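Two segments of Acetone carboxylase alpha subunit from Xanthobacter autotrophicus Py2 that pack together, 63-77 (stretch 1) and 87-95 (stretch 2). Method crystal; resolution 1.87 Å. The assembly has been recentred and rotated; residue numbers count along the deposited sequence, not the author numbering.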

# COMPACT_ATOMS: atom_id res chain seq x y z
N ARG A 63 39.37 -4.89 12.28
CA ARG A 63 38.55 -3.85 12.89
C ARG A 63 37.15 -3.71 12.28
O ARG A 63 36.17 -3.55 13.00
CB ARG A 63 39.29 -2.49 12.87
CG ARG A 63 40.38 -2.42 13.91
CD ARG A 63 40.85 -0.99 14.13
NE ARG A 63 39.88 -0.14 14.83
CZ ARG A 63 40.02 1.19 14.97
NH1 ARG A 63 41.06 1.85 14.48
NH2 ARG A 63 39.10 1.87 15.63
N LEU A 64 37.07 -3.77 10.95
CA LEU A 64 35.81 -3.57 10.24
C LEU A 64 34.90 -4.81 10.33
O LEU A 64 33.69 -4.65 10.48
CB LEU A 64 36.07 -3.20 8.77
CG LEU A 64 36.78 -1.85 8.58
CD1 LEU A 64 37.25 -1.71 7.11
CD2 LEU A 64 35.92 -0.67 9.01
N ARG A 65 35.46 -6.02 10.27
CA ARG A 65 34.65 -7.22 10.44
C ARG A 65 34.09 -7.28 11.89
O ARG A 65 32.92 -7.59 12.09
CB ARG A 65 35.42 -8.51 10.12
CG ARG A 65 34.50 -9.74 10.05
CD ARG A 65 35.21 -11.05 9.74
NE ARG A 65 36.17 -11.45 10.80
CZ ARG A 65 36.73 -12.64 10.93
NH1 ARG A 65 36.42 -13.66 10.14
NH2 ARG A 65 37.58 -12.84 11.94
N ALA A 66 34.93 -6.97 12.88
CA ALA A 66 34.47 -6.88 14.27
C ALA A 66 33.38 -5.79 14.45
O ALA A 66 32.41 -5.99 15.20
CB ALA A 66 35.65 -6.60 15.22
N GLY A 67 33.52 -4.68 13.75
CA GLY A 67 32.52 -3.63 13.75
C GLY A 67 31.14 -4.03 13.26
O GLY A 67 30.13 -3.75 13.93
N VAL A 68 31.08 -4.66 12.09
CA VAL A 68 29.79 -5.19 11.59
C VAL A 68 29.19 -6.32 12.44
O VAL A 68 27.98 -6.38 12.66
CB VAL A 68 29.80 -5.56 10.06
CG1 VAL A 68 30.09 -4.34 9.22
CG2 VAL A 68 30.81 -6.65 9.75
N VAL A 69 30.03 -7.20 12.96
CA VAL A 69 29.56 -8.27 13.88
C VAL A 69 28.97 -7.65 15.16
O VAL A 69 27.89 -8.05 15.62
CB VAL A 69 30.71 -9.27 14.21
CG1 VAL A 69 30.34 -10.19 15.37
CG2 VAL A 69 31.00 -10.11 12.96
N ASP A 70 29.68 -6.65 15.71
CA ASP A 70 29.26 -5.97 16.91
C ASP A 70 27.96 -5.17 16.72
O ASP A 70 27.13 -5.12 17.64
CB ASP A 70 30.36 -5.04 17.45
CG ASP A 70 29.92 -4.31 18.75
OD1 ASP A 70 29.66 -4.97 19.76
OD2 ASP A 70 29.81 -3.06 18.71
N ALA A 71 27.78 -4.56 15.55
CA ALA A 71 26.52 -3.86 15.27
C ALA A 71 25.30 -4.80 15.36
O ALA A 71 24.29 -4.46 16.01
CB ALA A 71 26.59 -3.21 13.90
N ARG A 72 25.40 -5.99 14.75
CA ARG A 72 24.32 -6.96 14.84
C ARG A 72 24.06 -7.43 16.29
O ARG A 72 22.92 -7.45 16.77
CB ARG A 72 24.59 -8.15 13.92
CG ARG A 72 23.60 -9.31 14.08
CD ARG A 72 23.66 -10.21 12.87
NE ARG A 72 22.82 -11.40 13.00
CZ ARG A 72 23.18 -12.53 13.62
NH1 ARG A 72 24.38 -12.65 14.20
NH2 ARG A 72 22.34 -13.55 13.65
N GLU A 73 25.13 -7.82 16.98
CA GLU A 73 25.03 -8.35 18.35
C GLU A 73 24.44 -7.32 19.33
O GLU A 73 23.64 -7.67 20.20
CB GLU A 73 26.44 -8.84 18.81
CG GLU A 73 26.58 -9.25 20.28
CD GLU A 73 25.86 -10.54 20.65
OE1 GLU A 73 25.48 -11.31 19.74
OE2 GLU A 73 25.73 -10.81 21.89
N THR A 74 24.81 -6.05 19.17
CA THR A 74 24.37 -4.96 20.06
C THR A 74 22.99 -4.40 19.69
O THR A 74 22.11 -4.28 20.56
CB THR A 74 25.43 -3.83 20.04
OG1 THR A 74 26.65 -4.38 20.52
CG2 THR A 74 25.06 -2.64 20.91
N ALA A 75 22.79 -4.02 18.42
CA ALA A 75 21.56 -3.36 18.03
C ALA A 75 20.32 -4.23 18.19
O ALA A 75 19.25 -3.71 18.42
CB ALA A 75 21.64 -2.85 16.61
N LYS A 76 20.45 -5.57 18.10
CA LYS A 76 19.27 -6.44 18.22
C LYS A 76 18.58 -6.33 19.60
O LYS A 76 17.39 -6.68 19.71
CB LYS A 76 19.60 -7.88 17.87
CG LYS A 76 20.43 -8.65 18.92
CD LYS A 76 20.80 -10.01 18.33
CE LYS A 76 21.76 -10.74 19.22
NZ LYS A 76 20.98 -11.36 20.33
N LYS A 77 19.30 -5.84 20.62
CA LYS A 77 18.74 -5.64 21.93
C LYS A 77 17.72 -4.51 22.05
O LYS A 77 17.07 -4.38 23.09
CB LYS A 77 19.85 -5.47 22.97
CG LYS A 77 20.76 -6.72 23.09
CD LYS A 77 21.80 -6.49 24.20
CE LYS A 77 22.87 -5.52 23.65
NZ LYS A 77 23.86 -5.22 24.71
N GLU A 87 16.01 -14.64 17.97
CA GLU A 87 16.45 -15.41 16.80
C GLU A 87 17.57 -14.77 15.95
O GLU A 87 18.25 -15.48 15.22
CB GLU A 87 15.29 -15.70 15.85
CG GLU A 87 14.60 -17.03 16.04
CD GLU A 87 13.99 -17.12 17.37
OE1 GLU A 87 14.63 -17.84 18.20
OE2 GLU A 87 12.94 -16.41 17.56
N GLY A 88 17.74 -13.45 16.01
CA GLY A 88 18.80 -12.79 15.27
C GLY A 88 18.58 -12.72 13.76
O GLY A 88 19.56 -12.74 12.98
N GLU A 89 17.32 -12.58 13.33
CA GLU A 89 17.00 -12.43 11.88
C GLU A 89 17.19 -10.97 11.44
O GLU A 89 16.23 -10.24 11.19
CB GLU A 89 15.62 -13.00 11.53
CG GLU A 89 15.27 -14.37 12.13
CD GLU A 89 16.29 -15.48 11.94
OE1 GLU A 89 16.12 -16.54 12.57
OE2 GLU A 89 17.27 -15.33 11.14
N LEU A 90 18.46 -10.55 11.45
CA LEU A 90 18.91 -9.22 11.02
C LEU A 90 20.33 -9.35 10.47
O LEU A 90 20.99 -10.37 10.67
CB LEU A 90 18.84 -8.17 12.15
CG LEU A 90 19.90 -8.14 13.25
CD1 LEU A 90 19.82 -6.84 14.06
CD2 LEU A 90 19.84 -9.36 14.16
N CYS A 91 20.78 -8.31 9.77
CA CYS A 91 22.12 -8.30 9.12
C CYS A 91 22.56 -6.86 8.87
O CYS A 91 21.73 -6.02 8.51
CB CYS A 91 22.06 -9.08 7.82
SG CYS A 91 23.56 -9.17 6.82
N PHE A 92 23.86 -6.58 9.06
CA PHE A 92 24.48 -5.30 8.70
C PHE A 92 25.68 -5.51 7.77
O PHE A 92 26.50 -6.42 8.01
CB PHE A 92 24.93 -4.53 9.94
CG PHE A 92 23.78 -4.06 10.80
CD1 PHE A 92 23.06 -2.91 10.47
CD2 PHE A 92 23.38 -4.79 11.91
CE1 PHE A 92 21.99 -2.49 11.25
CE2 PHE A 92 22.31 -4.36 12.70
CZ PHE A 92 21.61 -3.23 12.37
N THR A 93 25.76 -4.70 6.74
CA THR A 93 26.70 -4.88 5.66
C THR A 93 27.36 -3.52 5.26
O THR A 93 26.68 -2.46 5.18
CB THR A 93 26.01 -5.57 4.47
OG1 THR A 93 25.38 -6.80 4.89
CG2 THR A 93 27.04 -5.87 3.36
N LEU A 94 28.68 -3.57 5.00
CA LEU A 94 29.46 -2.38 4.60
C LEU A 94 29.74 -2.45 3.08
O LEU A 94 30.20 -3.49 2.60
CB LEU A 94 30.76 -2.30 5.41
CG LEU A 94 31.77 -1.19 5.05
CD1 LEU A 94 31.18 0.21 5.20
CD2 LEU A 94 33.00 -1.36 5.93
N TYR A 95 29.43 -1.37 2.35
CA TYR A 95 29.59 -1.30 0.88
C TYR A 95 30.60 -0.22 0.45
O TYR A 95 30.75 0.81 1.12
CB TYR A 95 28.23 -1.01 0.18
CG TYR A 95 27.19 -2.07 0.45
CD1 TYR A 95 26.38 -2.01 1.58
CD2 TYR A 95 27.00 -3.14 -0.43
CE1 TYR A 95 25.41 -2.99 1.84
CE2 TYR A 95 26.05 -4.12 -0.16
CZ TYR A 95 25.25 -4.02 0.98
OH TYR A 95 24.32 -5.01 1.30

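A helix packs nearly antiparallel against a single strand through apolar side chains, a phenylalanine among them, and an arginine adds two hydrogen bonds, one of them weak, to backbone carbonyls near the start of the strand. The helix and strand axes approach to 7.7 Å at 153°, so successive helical turns meet progressively earlier strand residues. Leu64 lies against Leu94 (CD2 to CD2, 4.3 Å), and Val68 CG1 reaches Leu94 CB at 4.4 Å. Strand alternation turns Phe92 and Leu94 toward the helix, Cys91 and Thr93 away. Phe92, with the largest covered area, lies along the next turns: its CD2 is 4.1 Å from Ala71 CB and its CE2 4.2 Å from Ala75 CB. The ring also comes close to the helix backbone, with Phe92 CD2 3.7 Å from Arg72 N. The CA-to-CB bond of Arg72 points sideways, but its extended chain carries the guanidinium to the other stretch. There Arg72 NH2 donates to Gly88 O (3.0 Å, 154°) and Arg72 NE, weakly, to Leu90 O (3.1 Å, 135°); both oxygens lie near the guanidinium plane, at its edge. Arg72 CG also lies 3.8 Å from Leu90 CD2. Gly88 has positive phi, and an ideal CB there would clash with Arg72 NH2 at 2.9 Å.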